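Local coordinates for protein acetyl-CoA acetyltransferase (Bacillus anthracis, PDB 3SS6) that probably catalyses the reversible condensation of two acetyl-CoA molecules to acetoacetyl-CoA and coenzyme A, at residues A[327-330]-A[335-338]; A[166-171]-A[236-241]; A[293-298]-A[330-335]; A[315-318]-A[324-327]. All blocks are in the same frame, centred on the assembly; numbering follows the deposited sequence. Where two conformers were deposited one is given.

Contact 1: residues A[327-330]-A[335-338]; sequences AVEK and DREK
R336 reaches back from the loop after helix 322-332 to E329 near the end of that helix, and nearly every carbon of its side chain passes the same oxygen. CB lies 3.4 Å from E329 OE1, and CG and CD follow alongside that atom. A bend at chi3 (-67°) then turns the guanidinium toward the carboxylate. NE donates to E329 OE1 over 2.9 Å in an almost straight bond (174°), while NH2 donates to E329 OE2 over 3.0 Å. Both oxygens use their syn lone pairs, and the two flat groups are nearly coplanar, with 24° between their planes. This is a side-on, two-point salt bridge in which rotation of the guanidinium is fixed from one edge. NH1, the remaining nitrogen, forms a salt bridge with E179 of helix 174-194, and a sulfate ion, probably from the crystallisation liquor, lies nearby. E329 OE1 is held further by a hydrogen bond with Y325 OH. On the loop side, D335 OD1 accepts from E337 N at 3.0 Å. The contact thus pairs a side-on carboxylate-guanidinium salt bridge, tying a helix to the loop that leaves it, with an Asx turn that leads into the 3-10 segment 336-338.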
loop_
_atom_site.group_PDB
_atom_site.type_symbol
_atom_site.label_atom_id
_atom_site.label_comp_id
_atom_site.label_asym_id
_atom_site.label_seq_id
_atom_site.Cartn_x
_atom_site.Cartn_y
_atom_site.Cartn_z
ATOM N N ALA A 327 -26.498 -13.118 -27.714
ATOM C CA ALA A 327 -27.106 -14.319 -27.144
ATOM C C ALA A 327 -28.552 -14.039 -26.752
ATOM O O ALA A 327 -29.439 -14.848 -27.013
ATOM C CB ALA A 327 -26.308 -14.821 -25.940
ATOM N N VAL A 328 -28.788 -12.894 -26.123
ATOM C CA VAL A 328 -30.149 -12.500 -25.752
ATOM C C VAL A 328 -31.013 -12.303 -26.994
ATOM O O VAL A 328 -32.140 -12.789 -27.059
ATOM C CB VAL A 328 -30.159 -11.209 -24.916
ATOM C CG1 VAL A 328 -31.581 -10.749 -24.657
ATOM C CG2 VAL A 328 -29.437 -11.439 -23.589
ATOM N N GLU A 329 -30.476 -11.593 -27.981
ATOM C CA GLU A 329 -31.198 -11.382 -29.239
ATOM C C GLU A 329 -31.619 -12.696 -29.906
ATOM O O GLU A 329 -32.756 -12.842 -30.359
ATOM C CB GLU A 329 -30.360 -10.549 -30.207
ATOM C CG GLU A 329 -31.074 -10.259 -31.524
ATOM C CD GLU A 329 -30.226 -9.443 -32.473
ATOM O OE1 GLU A 329 -30.263 -8.200 -32.375
ATOM O OE2 GLU A 329 -29.527 -10.055 -33.312
ATOM N N LYS A 330 -30.696 -13.650 -29.971
ATOM C CA LYS A 330 -30.981 -14.956 -30.554
ATOM C C LYS A 330 -31.977 -15.753 -29.725
ATOM O O LYS A 330 -32.889 -16.371 -30.273
ATOM C CB LYS A 330 -29.686 -15.750 -30.743
ATOM C CG LYS A 330 -28.744 -15.122 -31.771
ATOM C CD LYS A 330 -27.391 -15.811 -31.794
ATOM C CE LYS A 330 -26.434 -15.122 -32.754
ATOM N NZ LYS A 330 -26.950 -15.116 -34.146
ATOM N N ASP A 335 -36.390 -8.242 -32.642
ATOM C CA ASP A 335 -36.271 -7.389 -33.819
ATOM C C ASP A 335 -35.266 -6.284 -33.530
ATOM O O ASP A 335 -35.577 -5.319 -32.833
ATOM C CB ASP A 335 -37.627 -6.766 -34.159
ATOM C CG ASP A 335 -37.567 -5.857 -35.378
ATOM O OD1 ASP A 335 -36.454 -5.589 -35.882
ATOM O OD2 ASP A 335 -38.641 -5.402 -35.832
ATOM N N ARG A 336 -34.055 -6.412 -34.064
ATOM C CA ARG A 336 -32.991 -5.474 -33.702
ATOM C C ARG A 336 -33.354 -4.015 -34.001
ATOM O O ARG A 336 -32.851 -3.101 -33.346
ATOM C CB ARG A 336 -31.679 -5.851 -34.399
ATOM C CG ARG A 336 -30.485 -5.028 -33.926
ATOM C CD ARG A 336 -29.223 -5.377 -34.718
ATOM N NE ARG A 336 -28.782 -6.743 -34.451
ATOM C CZ ARG A 336 -27.725 -7.314 -35.019
ATOM N NH1 ARG A 336 -26.994 -6.633 -35.892
ATOM N NH2 ARG A 336 -27.399 -8.568 -34.719
ATOM N N GLU A 337 -34.234 -3.797 -34.980
ATOM C CA GLU A 337 -34.643 -2.439 -35.338
ATOM C C GLU A 337 -35.391 -1.715 -34.221
ATOM O O GLU A 337 -35.543 -0.489 -34.260
ATOM C CB GLU A 337 -35.481 -2.439 -36.619
ATOM C CG GLU A 337 -34.683 -2.838 -37.857
ATOM C CD GLU A 337 -35.485 -2.729 -39.153
ATOM O OE1 GLU A 337 -34.863 -2.775 -40.237
ATOM O OE2 GLU A 337 -36.729 -2.608 -39.090
ATOM N N LYS A 338 -35.855 -2.478 -33.233
ATOM C CA LYS A 338 -36.532 -1.906 -32.072
ATOM C C LYS A 338 -35.646 -1.850 -30.838
ATOM O O LYS A 338 -36.080 -1.378 -29.791
ATOM C CB LYS A 338 -37.786 -2.721 -31.731
ATOM C CG LYS A 338 -38.731 -2.854 -32.897
ATOM C CD LYS A 338 -40.176 -2.982 -32.460
ATOM C CE LYS A 338 -40.410 -4.221 -31.640
ATOM N NZ LYS A 338 -41.880 -4.536 -31.549
#

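Contact 2: residues A[166-171]-A[236-241]; sequences LVEQYE and AFRKDG
E168 of helix 159-170 and R238 of the loop after helix 227-231 meet only at their charged ends, in a salt bridge. R238 is extended from CG to NE and brings NH1 up to the carboxylate, with OE2 2.4 Å away and OE1 3.0 Å away. The first of these separations is too short to be taken literally: E168 was deposited in two conformers, and the N-H...O angle of 120° is far from straight, so this is a salt bridge in the conformer given, whose detailed geometry is doubtful. The carboxylate stands at the guanidinium edge, its plane 25° from that of R238. The close approach ends there. V167 also has its CB directed toward the loop, yet its side chain stays 6.6 Å from it, and E168 itself lies on the exposed surface. On the loop side, K239 is modelled no further than CB, which suits a mobile, solvent-facing chain. The backbone of residues 238-241 forms a type II turn, closed by G241 N donating to R238 O at 2.9 Å. R238 gains a second hold on helix 159-170 through a hydrogen bond from NH2 to N165 OD1. Loop 236-241 is thus joined by R238 to helix 159-170, which also packs on helix 322-332, L166 and Y170 against A327 and V167 against A323.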
loop_
_atom_site.group_PDB
_atom_site.type_symbol
_atom_site.label_atom_id
_atom_site.label_comp_id
_atom_site.label_asym_id
_atom_site.label_seq_id
_atom_site.Cartn_x
_atom_site.Cartn_y
_atom_site.Cartn_z
ATOM N N LEU A 166 -20.809 -17.730 -23.805
ATOM C CA LEU A 166 -22.012 -17.527 -24.596
ATOM C C LEU A 166 -21.705 -17.591 -26.093
ATOM O O LEU A 166 -22.518 -18.080 -26.865
ATOM C CB LEU A 166 -22.693 -16.211 -24.218
ATOM C CG LEU A 166 -23.522 -16.268 -22.933
ATOM C CD1 LEU A 166 -24.046 -14.880 -22.567
ATOM C CD2 LEU A 166 -24.670 -17.269 -23.067
ATOM N N VAL A 167 -20.527 -17.105 -26.485
ATOM C CA VAL A 167 -20.074 -17.204 -27.871
ATOM C C VAL A 167 -20.107 -18.659 -28.313
ATOM O O VAL A 167 -20.674 -19.003 -29.352
ATOM C CB VAL A 167 -18.638 -16.676 -28.032
ATOM C CG1 VAL A 167 -18.051 -17.091 -29.380
ATOM C CG2 VAL A 167 -18.608 -15.162 -27.876
ATOM N N GLU A 168 -19.476 -19.518 -27.525
ATOM C CA GLU A 168 -19.436 -20.939 -27.818
ATOM C C GLU A 168 -20.821 -21.602 -27.788
ATOM O O GLU A 168 -21.154 -22.410 -28.648
ATOM C CB GLU A 168 -18.491 -21.641 -26.843
ATOM C CG GLU A 168 -17.047 -21.153 -26.957
ATOM C CD GLU A 168 -16.234 -21.356 -25.682
ATOM O OE1 GLU A 168 -16.762 -21.958 -24.718
ATOM O OE2 GLU A 168 -15.065 -20.908 -25.645
ATOM N N GLN A 169 -21.619 -21.245 -26.789
ATOM C CA GLN A 169 -22.951 -21.828 -26.641
ATOM C C GLN A 169 -23.891 -21.463 -27.794
ATOM O O GLN A 169 -24.590 -22.325 -28.340
ATOM C CB GLN A 169 -23.559 -21.418 -25.296
ATOM C CG GLN A 169 -24.894 -22.071 -24.981
ATOM C CD GLN A 169 -25.321 -21.853 -23.535
ATOM O OE1 GLN A 169 -24.488 -21.822 -22.624
ATOM N NE2 GLN A 169 -26.624 -21.697 -23.319
ATOM N N TYR A 170 -23.899 -20.187 -28.167
ATOM C CA TYR A 170 -24.815 -19.695 -29.193
ATOM C C TYR A 170 -24.195 -19.613 -30.596
ATOM O O TYR A 170 -24.832 -19.123 -31.532
ATOM C CB TYR A 170 -25.398 -18.339 -28.767
ATOM C CG TYR A 170 -26.488 -18.462 -27.724
ATOM C CD1 TYR A 170 -27.824 -18.499 -28.100
ATOM C CD2 TYR A 170 -26.184 -18.556 -26.369
ATOM C CE1 TYR A 170 -28.830 -18.622 -27.160
ATOM C CE2 TYR A 170 -27.191 -18.681 -25.416
ATOM C CZ TYR A 170 -28.511 -18.714 -25.827
ATOM O OH TYR A 170 -29.534 -18.838 -24.910
ATOM N N GLU A 171 -22.971 -20.115 -30.732
ATOM C CA GLU A 171 -22.243 -20.104 -32.006
ATOM C C GLU A 171 -22.223 -18.721 -32.662
ATOM O O GLU A 171 -22.516 -18.569 -33.852
ATOM C CB GLU A 171 -22.788 -21.169 -32.962
ATOM C CG GLU A 171 -22.666 -22.580 -32.402
ATOM C CD GLU A 171 -23.172 -23.644 -33.359
ATOM O OE1 GLU A 171 -22.630 -23.748 -34.481
ATOM O OE2 GLU A 171 -24.116 -24.373 -32.987
ATOM N N ALA A 236 -9.506 -10.690 -26.136
ATOM C CA ALA A 236 -9.139 -10.202 -24.807
ATOM C C ALA A 236 -9.241 -11.243 -23.693
ATOM O O ALA A 236 -8.656 -11.061 -22.621
ATOM C CB ALA A 236 -9.972 -8.974 -24.456
ATOM N N PHE A 237 -10.046 -12.275 -23.901
ATOM C CA PHE A 237 -10.253 -13.260 -22.852
ATOM C C PHE A 237 -9.878 -14.711 -23.131
ATOM O O PHE A 237 -9.697 -15.482 -22.204
ATOM C CB PHE A 237 -11.692 -13.155 -22.358
ATOM C CG PHE A 237 -12.086 -11.762 -21.988
ATOM C CD1 PHE A 237 -11.813 -11.265 -20.734
ATOM C CD2 PHE A 237 -12.695 -10.941 -22.903
ATOM C CE1 PHE A 237 -12.152 -9.987 -20.406
ATOM C CE2 PHE A 237 -13.033 -9.667 -22.578
ATOM C CZ PHE A 237 -12.767 -9.186 -21.329
ATOM N N ARG A 238 -9.783 -15.079 -24.400
ATOM C CA ARG A 238 -9.391 -16.433 -24.757
ATOM C C ARG A 238 -8.520 -16.413 -25.994
ATOM O O ARG A 238 -8.766 -15.640 -26.914
ATOM C CB ARG A 238 -10.613 -17.325 -24.985
ATOM C CG ARG A 238 -11.066 -18.039 -23.730
ATOM C CD ARG A 238 -12.368 -18.796 -23.907
ATOM N NE ARG A 238 -12.994 -19.017 -22.610
ATOM C CZ ARG A 238 -14.183 -19.578 -22.425
ATOM N NH1 ARG A 238 -14.897 -19.993 -23.460
ATOM N NH2 ARG A 238 -14.654 -19.723 -21.196
ATOM N N LYS A 239 -7.516 -17.282 -26.040
ATOM C CA LYS A 239 -6.669 -17.357 -27.218
ATOM C C LYS A 239 -7.609 -17.871 -28.302
ATOM O O LYS A 239 -8.462 -18.714 -28.028
ATOM C CB LYS A 239 -5.516 -18.334 -27.001
ATOM N N ASP A 240 -7.476 -17.373 -29.523
ATOM C CA ASP A 240 -8.364 -17.810 -30.595
ATOM C C ASP A 240 -9.816 -17.451 -30.293
ATOM O O ASP A 240 -10.738 -18.037 -30.864
ATOM C CB ASP A 240 -8.235 -19.320 -30.828
ATOM C CG ASP A 240 -6.841 -19.722 -31.278
ATOM O OD1 ASP A 240 -6.117 -18.862 -31.822
ATOM O OD2 ASP A 240 -6.471 -20.903 -31.091
ATOM N N GLY A 241 -10.014 -16.493 -29.394
ATOM C CA GLY A 241 -11.345 -16.027 -29.062
ATOM C C GLY A 241 -11.840 -14.973 -30.034
ATOM O O GLY A 241 -11.222 -14.744 -31.083
#

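Contact 3: residues A[293-298]-A[330-335]; sequences GPAPAI and KELDLD. Unlike the reference sequence in segment 330-335: D333 (reference Gly).
E331, a charged residue, enters this contact through a methylene rather than its carboxylate: its CG sits 3.6 Å from A295 CB, and no hydrogen bond joins the two segments. The chain leaves with CG anti to the backbone N and then bends at chi2 (63°), which carries the acid away to partners elsewhere, Y170 OH at OE1 and a salt bridge with R299 at OE2. Next to it L332 supplies the buried apolar part. Its two methyls divide the work: CD1 meets I298 CD1 methyl to methyl at 3.7 Å, while CD2 lies 4.1 Å from A295 CB and 4.0 Å from A295 O. A295 is therefore approached by both E331 and L332, and its small side chain lets the backbones come near, with 6.4 Å between the CA atoms of A295 and L332. Helix 322-332 stops here. D333, with positive phi, is the C-prime residue of a Schellman motif, in which L334 N reaches E329 O at 3.0 Å and D333 N makes a weak bond to K330 O. P294 and I298 also touch S378 of strand 374-381, so the contact is packing of two neighbouring helices in the layer that lies against the sheet of the thiolase C-terminal domain.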
loop_
_atom_site.group_PDB
_atom_site.type_symbol
_atom_site.label_atom_id
_atom_site.label_comp_id
_atom_site.label_asym_id
_atom_site.label_seq_id
_atom_site.Cartn_x
_atom_site.Cartn_y
_atom_site.Cartn_z
ATOM N N GLY A 293 -29.098 -13.605 -18.640
ATOM C CA GLY A 293 -30.121 -13.191 -17.690
ATOM C C GLY A 293 -31.358 -12.497 -18.248
ATOM O O GLY A 293 -32.475 -12.801 -17.828
ATOM N N PRO A 294 -31.175 -11.532 -19.162
ATOM C CA PRO A 294 -32.369 -10.826 -19.642
ATOM C C PRO A 294 -33.428 -11.737 -20.275
ATOM O O PRO A 294 -34.596 -11.373 -20.248
ATOM C CB PRO A 294 -31.806 -9.845 -20.676
ATOM C CG PRO A 294 -30.386 -9.577 -20.178
ATOM C CD PRO A 294 -29.925 -10.902 -19.638
ATOM N N ALA A 295 -33.047 -12.887 -20.826
ATOM C CA ALA A 295 -34.047 -13.742 -21.477
ATOM C C ALA A 295 -35.134 -14.219 -20.501
ATOM O O ALA A 295 -36.320 -13.921 -20.688
ATOM C CB ALA A 295 -33.382 -14.920 -22.207
ATOM N N PRO A 296 -34.744 -14.955 -19.446
ATOM C CA PRO A 296 -35.782 -15.359 -18.491
ATOM C C PRO A 296 -36.419 -14.177 -17.749
ATOM O O PRO A 296 -37.590 -14.277 -17.382
ATOM C CB PRO A 296 -35.032 -16.273 -17.511
ATOM C CG PRO A 296 -33.595 -15.903 -17.660
ATOM C CD PRO A 296 -33.426 -15.524 -19.105
ATOM N N ALA A 297 -35.674 -13.096 -17.519
ATOM C CA ALA A 297 -36.244 -11.935 -16.834
ATOM C C ALA A 297 -37.338 -11.305 -17.681
ATOM O O ALA A 297 -38.419 -10.985 -17.186
ATOM C CB ALA A 297 -35.163 -10.906 -16.507
ATOM N N ILE A 298 -37.062 -11.154 -18.971
ATOM C CA ILE A 298 -38.058 -10.582 -19.876
ATOM C C ILE A 298 -39.265 -11.510 -20.021
ATOM O O ILE A 298 -40.409 -11.060 -19.935
ATOM C CB ILE A 298 -37.443 -10.211 -21.237
ATOM C CG1 ILE A 298 -36.514 -8.999 -21.064
ATOM C CG2 ILE A 298 -38.539 -9.916 -22.278
ATOM C CD1 ILE A 298 -35.689 -8.666 -22.297
ATOM N N LYS A 330 -30.696 -13.650 -29.971
ATOM C CA LYS A 330 -30.981 -14.956 -30.554
ATOM C C LYS A 330 -31.977 -15.753 -29.725
ATOM O O LYS A 330 -32.889 -16.371 -30.273
ATOM C CB LYS A 330 -29.686 -15.750 -30.743
ATOM C CG LYS A 330 -28.744 -15.122 -31.771
ATOM C CD LYS A 330 -27.391 -15.811 -31.794
ATOM C CE LYS A 330 -26.434 -15.122 -32.754
ATOM N NZ LYS A 330 -26.950 -15.116 -34.146
ATOM N N GLU A 331 -31.814 -15.726 -28.406
ATOM C CA GLU A 331 -32.681 -16.499 -27.522
ATOM C C GLU A 331 -34.137 -16.032 -27.597
ATOM O O GLU A 331 -35.060 -16.851 -27.653
ATOM C CB GLU A 331 -32.164 -16.435 -26.082
ATOM C CG GLU A 331 -33.044 -17.155 -25.072
ATOM C CD GLU A 331 -33.141 -18.646 -25.319
ATOM O OE1 GLU A 331 -32.117 -19.276 -25.668
ATOM O OE2 GLU A 331 -34.250 -19.193 -25.169
ATOM N N LEU A 332 -34.331 -14.717 -27.606
ATOM C CA LEU A 332 -35.666 -14.118 -27.640
ATOM C C LEU A 332 -36.170 -13.830 -29.056
ATOM O O LEU A 332 -37.324 -13.432 -29.234
ATOM C CB LEU A 332 -35.684 -12.817 -26.826
ATOM C CG LEU A 332 -35.447 -12.907 -25.313
ATOM C CD1 LEU A 332 -35.477 -11.516 -24.707
ATOM C CD2 LEU A 332 -36.489 -13.791 -24.649
ATOM N N ASP A 333 -35.310 -14.041 -30.054
ATOM C CA ASP A 333 -35.601 -13.678 -31.443
ATOM C C ASP A 333 -36.091 -12.233 -31.552
ATOM O O ASP A 333 -37.162 -11.970 -32.099
ATOM C CB ASP A 333 -36.622 -14.641 -32.059
ATOM C CG ASP A 333 -36.729 -14.499 -33.570
ATOM O OD1 ASP A 333 -35.796 -13.960 -34.200
ATOM O OD2 ASP A 333 -37.751 -14.942 -34.131
ATOM N N LEU A 334 -35.301 -11.303 -31.025
ATOM C CA LEU A 334 -35.671 -9.891 -31.026
ATOM C C LEU A 334 -35.573 -9.267 -32.414
ATOM O O LEU A 334 -34.768 -9.696 -33.246
ATOM C CB LEU A 334 -34.770 -9.095 -30.079
ATOM C CG LEU A 334 -34.771 -9.493 -28.607
ATOM C CD1 LEU A 334 -33.763 -8.652 -27.860
ATOM C CD2 LEU A 334 -36.164 -9.342 -28.006
ATOM N N ASP A 335 -36.390 -8.242 -32.642
ATOM C CA ASP A 335 -36.271 -7.389 -33.819
ATOM C C ASP A 335 -35.266 -6.284 -33.530
ATOM O O ASP A 335 -35.577 -5.319 -32.833
ATOM C CB ASP A 335 -37.627 -6.766 -34.159
ATOM C CG ASP A 335 -37.567 -5.857 -35.378
ATOM O OD1 ASP A 335 -36.454 -5.589 -35.882
ATOM O OD2 ASP A 335 -38.641 -5.402 -35.832
#

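Contact 4: residues A[315-318]-A[324-327]; sequences LEIN and QYLA
I317 and Y325 make the apolar contact, with the tyrosine presenting its edge. I317 CG2 lies 3.9 Å from Y325 CD1, and I317 CB stands in the plane of the ring, 4.0 Å from Y325 CE1, so neither ring face is used by this residue. The two side chains cross at about a right angle. In the conformer given, CG2 of I317 is anti to the backbone N, which places this branch against the ring. Strand and helix here form a strand-loop-helix unit: strand 314-317, parallel to 374-381 at the edge of the sheet within this chain, runs into a short loop and then helix 322-332, which packs back on the strand. N318 opens the Asn-Glu-Ala-Phe sequence characteristic of thiolases, which in the family contributes to the active site; its side chain touches H350, consistent with such a placement. Polar links are made chiefly through water and the backbone. A water donates to N318 O at 2.6 Å and accepts a weak bond from Q324 NE2 at 3.2 Å, bridging N318 to the helix. Q324 OE1 also comes within 3.3 Å of N318 O, but two acceptors cannot bond. A bend at chi2 (-92°) turns the Q324 amide so that OE1 instead meets the backbone N of A320, and more weakly that of F321, just before the helix. On the strand, I317 O accepts from N340 ND2.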
loop_
_atom_site.group_PDB
_atom_site.type_symbol
_atom_site.label_atom_id
_atom_site.label_comp_id
_atom_site.label_asym_id
_atom_site.label_seq_id
_atom_site.Cartn_x
_atom_site.Cartn_y
_atom_site.Cartn_z
ATOM N N LEU A 315 -36.931 -1.413 -27.014
ATOM C CA LEU A 315 -36.233 -2.088 -25.931
ATOM C C LEU A 315 -34.834 -1.506 -25.759
ATOM O O LEU A 315 -34.167 -1.142 -26.737
ATOM C CB LEU A 315 -36.128 -3.604 -26.182
ATOM C CG LEU A 315 -37.403 -4.445 -26.332
ATOM C CD1 LEU A 315 -37.897 -4.425 -27.771
ATOM C CD2 LEU A 315 -37.151 -5.890 -25.884
ATOM N N GLU A 316 -34.399 -1.447 -24.507
ATOM C CA GLU A 316 -33.000 -1.209 -24.171
ATOM C C GLU A 316 -32.517 -2.471 -23.484
ATOM O O GLU A 316 -33.034 -2.837 -22.436
ATOM C CB GLU A 316 -32.859 -0.039 -23.198
ATOM C CG GLU A 316 -33.026 1.339 -23.834
ATOM C CD GLU A 316 -31.797 1.777 -24.603
ATOM O OE1 GLU A 316 -30.676 1.598 -24.084
ATOM O OE2 GLU A 316 -31.952 2.297 -25.728
ATOM N N ILE A 317 -31.565 -3.153 -24.108
ATOM C CA ILE A 317 -30.916 -4.335 -23.538
ATOM C C ILE A 317 -29.442 -3.996 -23.417
ATOM O O ILE A 317 -28.755 -3.923 -24.438
ATOM C CB ILE A 317 -31.017 -5.557 -24.486
ATOM C CG1 ILE A 317 -32.467 -5.822 -24.909
ATOM C CG2 ILE A 317 -30.399 -6.794 -23.829
ATOM C CD1 ILE A 317 -33.379 -6.189 -23.761
ATOM N N ASN A 318 -28.939 -3.778 -22.208
ATOM C CA ASN A 318 -27.569 -3.281 -22.144
ATOM C C ASN A 318 -26.566 -4.201 -22.831
ATOM O O ASN A 318 -26.603 -5.418 -22.653
ATOM C CB ASN A 318 -27.114 -2.966 -20.724
ATOM C CG ASN A 318 -25.725 -2.359 -20.699
ATOM O OD1 ASN A 318 -25.449 -1.396 -21.420
ATOM N ND2 ASN A 318 -24.832 -2.944 -19.912
ATOM N N GLN A 324 -22.735 -10.973 -25.616
ATOM C CA GLN A 324 -23.763 -11.202 -24.612
ATOM C C GLN A 324 -25.101 -10.692 -25.119
ATOM O O GLN A 324 -26.129 -11.373 -25.002
ATOM C CB GLN A 324 -23.360 -10.529 -23.297
ATOM C CG GLN A 324 -24.493 -10.345 -22.320
ATOM C CD GLN A 324 -25.184 -8.998 -22.448
ATOM O OE1 GLN A 324 -24.558 -7.979 -22.771
ATOM N NE2 GLN A 324 -26.487 -8.985 -22.187
ATOM N N TYR A 325 -25.094 -9.497 -25.705
ATOM C CA TYR A 325 -26.308 -8.969 -26.312
ATOM C C TYR A 325 -26.835 -9.934 -27.390
ATOM O O TYR A 325 -28.032 -10.238 -27.458
ATOM C CB TYR A 325 -26.100 -7.572 -26.925
ATOM C CG TYR A 325 -27.276 -7.281 -27.813
ATOM C CD1 TYR A 325 -28.495 -6.920 -27.262
ATOM C CD2 TYR A 325 -27.204 -7.480 -29.189
ATOM C CE1 TYR A 325 -29.608 -6.727 -28.053
ATOM C CE2 TYR A 325 -28.320 -7.280 -29.994
ATOM C CZ TYR A 325 -29.517 -6.910 -29.411
ATOM O OH TYR A 325 -30.635 -6.716 -30.188
ATOM N N LEU A 326 -25.935 -10.411 -28.243
ATOM C CA LEU A 326 -26.324 -11.300 -29.334
ATOM C C LEU A 326 -26.981 -12.586 -28.837
ATOM O O LEU A 326 -27.927 -13.078 -29.454
ATOM C CB LEU A 326 -25.127 -11.599 -30.237
ATOM C CG LEU A 326 -24.778 -10.432 -31.170
ATOM C CD1 LEU A 326 -23.324 -10.500 -31.622
ATOM C CD2 LEU A 326 -25.714 -10.430 -32.381
ATOM N N ALA A 327 -26.498 -13.118 -27.714
ATOM C CA ALA A 327 -27.106 -14.319 -27.144
ATOM C C ALA A 327 -28.552 -14.039 -26.752
ATOM O O ALA A 327 -29.439 -14.848 -27.013
ATOM C CB ALA A 327 -26.308 -14.821 -25.940
HETATM O O HOH W 1 -27.082 -6.495 -20.319
#

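Contacts 1, 3 and 4 crowd around helix 322-332, with centres 7 to 8 Å apart, while contact 2 lies 17 to 20 Å from the other three. Along the chain contact 2 closes first, within the N-terminal thiolase domain; contact 3 then opens at helix 294-305, with contact 4 nested inside the loop it closes. Contact 1 begins on A327, where contact 4 ends, and finishes on the same stretch as contact 3. A probable backbone hydrogen bond between K338 O and L315 N joins contacts 1 and 4. Helix 322-332 also packs on helix 159-170 of contact 2, so one helix connects elements of both the N-terminal and the C-terminal thiolase domains.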